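Local coordinates for stage 0 sporulation protein A homolog (Desulfitobacterium hafniense, PDB 3MJQ) that may regulate sporulation genes under nutritional stress, may have diguanylate cyclase activity and is represented by its PAS domain, at residues I12-R17 and E97-A102; A61-G66 and A87-G92. The protein carries 1 engineered substitution. All blocks are in the same frame, centred on the assembly; numbering follows the deposited sequence.

Contact 1: residues I12-R17 and E97-A102; sequences ILIINR and EPCLFA
Two antiparallel pairs with reciprocal backbone hydrogen bonds, L13 with A102 and I15 with L100, join strand 12-16 to strand 98-102, whose directions differ by 158°. I14 and F101 form the non-hydrogen-bonded pair between them. L100 N donates to I15 O at 2.7 Å in a nearly straight bond (175°), while A102 N reaches L13 O over 2.9 Å. In the non-hydrogen-bonded stretch the CA-H of I14 points to L100 O, 3.2 Å from its CA, a secondary contact familiar from antiparallel sheets.

On the face that carries I14, C99 and F101, the phenyl ring is approached by two isoleucines. CD1 of I14 lies in the ring plane at its edge, 3.7 Å from F101 CD1, and CG2 of I12 comes to F101 CE1 at 3.4 Å. The second branch of I14 serves another neighbour: CG2, anti to its own backbone N, meets C99 SG at 3.5 Å. I14 thus touches both neighbours, CG2 at the sulfur and CD1 at the ring edge. On the reverse face I15 and L100 run side by side in the same direction, with CG1 of I15 3.9 Å from CB of L100.

This pairing sets the first and last strands of the PAS sheet side by side, with 98-106 in the middle of the order 2-1-5-4-3. Strand 21-24 flanks I14 on one side and strand 82-93 flanks F101 on the other. Helix 53-65 covers I15 and L100 through L60, L63 and F64, whereas F4 and I8 of the second subunit pack on I14 and F101 respectively.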
loop_
_atom_site.group_PDB
_atom_site.type_symbol
_atom_site.label_atom_id
_atom_site.label_comp_id
_atom_site.label_asym_id
_atom_site.label_seq_id
_atom_site.Cartn_x
_atom_site.Cartn_y
_atom_site.Cartn_z
ATOM N N ILE A 12 -3.757 2.851 -7.345
ATOM C CA ILE A 12 -3.811 1.535 -6.765
ATOM C C ILE A 12 -4.602 0.665 -7.686
ATOM O O ILE A 12 -5.699 1.022 -8.100
ATOM C CB ILE A 12 -4.510 1.522 -5.398
ATOM C CG1 ILE A 12 -3.628 2.187 -4.342
ATOM C CG2 ILE A 12 -4.823 0.080 -4.996
ATOM C CD1 ILE A 12 -4.312 2.344 -3.006
ATOM N N LEU A 13 -4.025 -0.486 -7.997
ATOM C CA LEU A 13 -4.646 -1.461 -8.868
ATOM C C LEU A 13 -4.475 -2.811 -8.209
ATOM O O LEU A 13 -3.543 -3.019 -7.431
ATOM C CB LEU A 13 -3.938 -1.509 -10.227
ATOM C CG LEU A 13 -3.783 -0.248 -11.081
ATOM C CD1 LEU A 13 -2.878 -0.560 -12.267
ATOM C CD2 LEU A 13 -5.147 0.244 -11.579
ATOM N N ILE A 14 -5.394 -3.713 -8.505
ATOM C CA ILE A 14 -5.291 -5.071 -8.016
ATOM C C ILE A 14 -5.352 -5.819 -9.343
ATOM O O ILE A 14 -6.299 -5.650 -10.101
ATOM C CB ILE A 14 -6.478 -5.469 -7.101
ATOM C CG1 ILE A 14 -6.255 -4.972 -5.675
ATOM C CG2 ILE A 14 -6.584 -6.972 -7.018
ATOM C CD1 ILE A 14 -6.604 -3.553 -5.451
ATOM N N ILE A 15 -4.337 -6.611 -9.658
ATOM C CA ILE A 15 -4.339 -7.317 -10.933
ATOM C C ILE A 15 -4.087 -8.801 -10.737
ATOM O O ILE A 15 -3.249 -9.193 -9.922
ATOM C CB ILE A 15 -3.288 -6.695 -11.899
ATOM C CG1 ILE A 15 -1.868 -6.996 -11.430
ATOM C CG2 ILE A 15 -3.438 -5.173 -11.914
ATOM C CD1 ILE A 15 -1.259 -8.187 -12.088
ATOM N N ASN A 16 -4.822 -9.621 -11.487
ATOM C CA ASN A 16 -4.720 -11.074 -11.387
ATOM C C ASN A 16 -3.549 -11.690 -12.130
ATOM O O ASN A 16 -2.733 -10.994 -12.726
ATOM C CB ASN A 16 -6.012 -11.737 -11.867
ATOM C CG ASN A 16 -6.273 -11.505 -13.331
ATOM O OD1 ASN A 16 -5.416 -11.754 -14.170
ATOM N ND2 ASN A 16 -7.466 -11.034 -13.650
ATOM N N ARG A 17 -3.487 -13.014 -12.087
ATOM C CA ARG A 17 -2.429 -13.776 -12.733
ATOM C C ARG A 17 -2.355 -13.544 -14.246
ATOM O O ARG A 17 -1.280 -13.603 -14.840
ATOM C CB ARG A 17 -2.641 -15.263 -12.446
ATOM C CG ARG A 17 -1.418 -16.107 -12.664
ATOM C CD ARG A 17 -1.105 -16.906 -11.416
ATOM N NE ARG A 17 0.224 -17.505 -11.485
ATOM C CZ ARG A 17 0.786 -18.197 -10.499
ATOM N NH1 ARG A 17 0.130 -18.382 -9.359
ATOM N NH2 ARG A 17 2.003 -18.707 -10.654
ATOM N N GLU A 97 -8.266 -16.190 -5.831
ATOM C CA GLU A 97 -7.054 -16.460 -6.602
ATOM C C GLU A 97 -5.914 -15.494 -6.444
ATOM O O GLU A 97 -6.121 -14.299 -6.260
ATOM C CB GLU A 97 -7.441 -16.575 -8.072
ATOM C CG GLU A 97 -8.532 -17.640 -8.315
ATOM C CD GLU A 97 -7.962 -19.037 -8.509
ATOM O OE1 GLU A 97 -7.605 -19.362 -9.664
ATOM O OE2 GLU A 97 -7.859 -19.797 -7.514
ATOM N N PRO A 98 -4.678 -16.011 -6.532
ATOM C CA PRO A 98 -3.459 -15.217 -6.390
ATOM C C PRO A 98 -3.505 -14.009 -7.315
ATOM O O PRO A 98 -3.837 -14.127 -8.500
ATOM C CB PRO A 98 -2.360 -16.200 -6.790
ATOM C CG PRO A 98 -2.954 -17.536 -6.511
ATOM C CD PRO A 98 -4.355 -17.372 -6.990
ATOM N N CYS A 99 -3.172 -12.844 -6.769
ATOM C CA CYS A 99 -3.149 -11.610 -7.545
ATOM C C CYS A 99 -2.135 -10.630 -6.958
ATOM O O CYS A 99 -1.544 -10.887 -5.910
ATOM C CB CYS A 99 -4.538 -10.974 -7.572
ATOM S SG CYS A 99 -4.920 -9.974 -6.137
ATOM N N LEU A 100 -1.933 -9.505 -7.633
ATOM C CA LEU A 100 -0.983 -8.512 -7.153
ATOM C C LEU A 100 -1.668 -7.231 -6.704
ATOM O O LEU A 100 -2.596 -6.752 -7.352
ATOM C CB LEU A 100 0.042 -8.197 -8.243
ATOM C CG LEU A 100 1.447 -8.806 -8.133
ATOM C CD1 LEU A 100 1.409 -10.096 -7.364
ATOM C CD2 LEU A 100 2.014 -9.035 -9.522
ATOM N N PHE A 101 -1.218 -6.701 -5.569
ATOM C CA PHE A 101 -1.752 -5.456 -5.025
ATOM C C PHE A 101 -0.685 -4.406 -5.292
ATOM O O PHE A 101 0.426 -4.494 -4.783
ATOM C CB PHE A 101 -1.999 -5.572 -3.526
ATOM C CG PHE A 101 -2.410 -4.282 -2.885
ATOM C CD1 PHE A 101 -3.500 -3.570 -3.373
ATOM C CD2 PHE A 101 -1.716 -3.779 -1.793
ATOM C CE1 PHE A 101 -3.894 -2.375 -2.783
ATOM C CE2 PHE A 101 -2.105 -2.586 -1.198
ATOM C CZ PHE A 101 -3.199 -1.884 -1.697
ATOM N N ALA A 102 -1.026 -3.404 -6.089
ATOM C CA ALA A 102 -0.045 -2.399 -6.443
ATOM C C ALA A 102 -0.417 -0.962 -6.139
ATOM O O ALA A 102 -1.531 -0.503 -6.429
ATOM C CB ALA A 102 0.289 -2.524 -7.921
#

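Contact 2: residues A61-G66 and A87-G92; sequences AELFAG and ARIWQG
The carboxamide of Q91 is the flat group that meets the end of helix 61-65: one terminal atom lies by the carbonyl of F64 and the other by CA of G66. The two aromatic rings nearby turn elsewhere. F64 sends its phenyl group toward L100 of the adjoining strand, and W90 directs its indole away from the helix, where it packs on I103 of the second subunit. This is the helix-on-sheet packing of the PAS fold, in which the helix preceding the third strand lies across one face of the antiparallel sheet; here the short segments are inclined at 59°, with their axes 9.2 Å apart at closest approach.

The apolar part of the contact comes down to L63 and I89, whose side chains cross at about a right angle. A single methyl does the touching from the strand. I89 CD1 lies 3.5 Å from L63 CB and 3.6 Å from L63 CD1 and L63 CD2, seated against the three carbons bonded to L63 CG. The extended chi2 of I89 (172°) carries that methyl outward to the helix. L63 also packs on L100 of strand 98-106.

Q91 extends beyond its CG to the point where the helix stops. As modelled its OE1 is 2.9 Å from F64 O, but the amide is probably turned over, which leaves the identity of its two terminal atoms doubtful. The helix ends in a Schellman motif, made by K67 N to E62 O and a weak bond from G66 N to L63 O (3.4 Å), with G66 as the C-prime residue. G66 adopts a phi of 110°, and G66 N also bonds to E62 O at 3.0 Å.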
loop_
_atom_site.group_PDB
_atom_site.type_symbol
_atom_site.label_atom_id
_atom_site.label_comp_id
_atom_site.label_asym_id
_atom_site.label_seq_id
_atom_site.Cartn_x
_atom_site.Cartn_y
_atom_site.Cartn_z
ATOM N N ALA A 61 5.295 -12.230 -14.749
ATOM C CA ALA A 61 5.482 -13.603 -14.325
ATOM C C ALA A 61 6.327 -13.631 -13.053
ATOM O O ALA A 61 5.958 -14.278 -12.077
ATOM C CB ALA A 61 6.159 -14.389 -15.423
ATOM N N GLU A 62 7.455 -12.926 -13.064
ATOM C CA GLU A 62 8.344 -12.871 -11.907
ATOM C C GLU A 62 7.649 -12.268 -10.686
ATOM O O GLU A 62 7.777 -12.782 -9.575
ATOM C CB GLU A 62 9.570 -12.022 -12.226
ATOM C CG GLU A 62 10.410 -12.503 -13.384
ATOM C CD GLU A 62 11.439 -11.465 -13.792
ATOM O OE1 GLU A 62 11.761 -10.588 -12.959
ATOM O OE2 GLU A 62 11.931 -11.525 -14.938
ATOM N N LEU A 63 6.928 -11.168 -10.900
ATOM C CA LEU A 63 6.228 -10.477 -9.819
ATOM C C LEU A 63 5.389 -11.406 -8.968
ATOM O O LEU A 63 5.355 -11.261 -7.747
ATOM C CB LEU A 63 5.339 -9.352 -10.366
ATOM C CG LEU A 63 6.063 -8.190 -11.052
ATOM C CD1 LEU A 63 5.117 -6.997 -11.165
ATOM C CD2 LEU A 63 7.297 -7.812 -10.263
ATOM N N PHE A 64 4.706 -12.349 -9.613
ATOM C CA PHE A 64 3.875 -13.315 -8.902
ATOM C C PHE A 64 4.751 -14.343 -8.187
ATOM O O PHE A 64 4.406 -14.821 -7.108
ATOM C CB PHE A 64 2.944 -14.023 -9.881
ATOM C CG PHE A 64 1.682 -13.274 -10.166
ATOM C CD1 PHE A 64 0.593 -13.380 -9.314
ATOM C CD2 PHE A 64 1.576 -12.468 -11.290
ATOM C CE1 PHE A 64 -0.588 -12.695 -9.578
ATOM C CE2 PHE A 64 0.400 -11.779 -11.564
ATOM C CZ PHE A 64 -0.683 -11.892 -10.706
ATOM N N ALA A 65 5.885 -14.679 -8.800
ATOM C CA ALA A 65 6.827 -15.636 -8.224
ATOM C C ALA A 65 7.383 -15.084 -6.918
ATOM O O ALA A 65 7.763 -15.844 -6.034
ATOM C CB ALA A 65 7.971 -15.907 -9.202
ATOM N N GLY A 66 7.421 -13.760 -6.806
ATOM C CA GLY A 66 7.927 -13.112 -5.609
ATOM C C GLY A 66 9.253 -12.444 -5.895
ATOM O O GLY A 66 9.849 -11.804 -5.033
ATOM N N ALA A 87 6.299 1.482 -8.909
ATOM C CA ALA A 87 5.220 0.699 -8.359
ATOM C C ALA A 87 5.707 -0.241 -7.279
ATOM O O ALA A 87 6.719 -0.907 -7.442
ATOM C CB ALA A 87 4.551 -0.084 -9.464
ATOM N N ARG A 88 4.996 -0.266 -6.161
ATOM C CA ARG A 88 5.311 -1.172 -5.072
ATOM C C ARG A 88 4.192 -2.208 -5.114
ATOM O O ARG A 88 2.998 -1.854 -5.241
ATOM C CB ARG A 88 5.323 -0.421 -3.741
ATOM C CG ARG A 88 6.500 0.537 -3.651
ATOM C CD ARG A 88 6.342 1.619 -2.593
ATOM N NE ARG A 88 7.220 2.761 -2.864
ATOM C CZ ARG A 88 8.549 2.708 -2.838
ATOM N NH1 ARG A 88 9.164 1.566 -2.543
ATOM N NH2 ARG A 88 9.260 3.795 -3.124
ATOM N N ILE A 89 4.576 -3.482 -5.049
ATOM C CA ILE A 89 3.595 -4.553 -5.101
ATOM C C ILE A 89 3.618 -5.528 -3.926
ATOM O O ILE A 89 4.661 -5.800 -3.335
ATOM C CB ILE A 89 3.710 -5.349 -6.418
ATOM C CG1 ILE A 89 4.909 -6.287 -6.365
ATOM C CG2 ILE A 89 3.861 -4.391 -7.606
ATOM C CD1 ILE A 89 4.962 -7.227 -7.551
ATOM N N TRP A 90 2.429 -6.024 -3.593
ATOM C CA TRP A 90 2.222 -6.969 -2.513
ATOM C C TRP A 90 1.373 -8.089 -3.061
ATOM O O TRP A 90 0.431 -7.851 -3.813
ATOM C CB TRP A 90 1.495 -6.303 -1.346
ATOM C CG TRP A 90 2.368 -5.380 -0.564
ATOM C CD1 TRP A 90 3.174 -5.706 0.489
ATOM C CD2 TRP A 90 2.585 -3.989 -0.822
ATOM N NE1 TRP A 90 3.881 -4.606 0.896
ATOM C CE2 TRP A 90 3.540 -3.538 0.110
ATOM C CE3 TRP A 90 2.063 -3.081 -1.755
ATOM C CZ2 TRP A 90 3.990 -2.215 0.139
ATOM C CZ3 TRP A 90 2.514 -1.768 -1.725
ATOM C CH2 TRP A 90 3.470 -1.350 -0.783
ATOM N N GLN A 91 1.717 -9.313 -2.688
ATOM C CA GLN A 91 0.980 -10.472 -3.147
ATOM C C GLN A 91 -0.201 -10.716 -2.246
ATOM O O GLN A 91 -0.040 -11.006 -1.065
ATOM C CB GLN A 91 1.881 -11.695 -3.149
ATOM C CG GLN A 91 3.080 -11.535 -4.047
ATOM C CD GLN A 91 3.943 -12.770 -4.073
ATOM O OE1 GLN A 91 3.510 -13.839 -4.518
ATOM N NE2 GLN A 91 5.177 -12.640 -3.587
ATOM N N GLY A 92 -1.390 -10.577 -2.812
ATOM C CA GLY A 92 -2.603 -10.805 -2.050
ATOM C C GLY A 92 -3.464 -11.805 -2.793
ATOM O O GLY A 92 -2.963 -12.544 -3.640
#

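In the fold
Together the contacts illustrate how a PAS sheet is built and then covered. Contact 1 joins strands distant in sequence, and contact 2, nested within the chain segment that contact 1 closes, lays the helix on the neighbouring strand; their centres are about 8 Å apart. Strands 82-93 and 98-106 are adjacent in the sheet, stitched by probable hydrogen bonds from F101 N to W90 O (2.7 Å) and from G92 N to C99 O (3.1 Å). The F64 ring links them on the helix side, its CZ packing against R17 CA at 3.3 Å. Both contacts also touch the second subunit, so the same sheet serves the domain interior and the dimer.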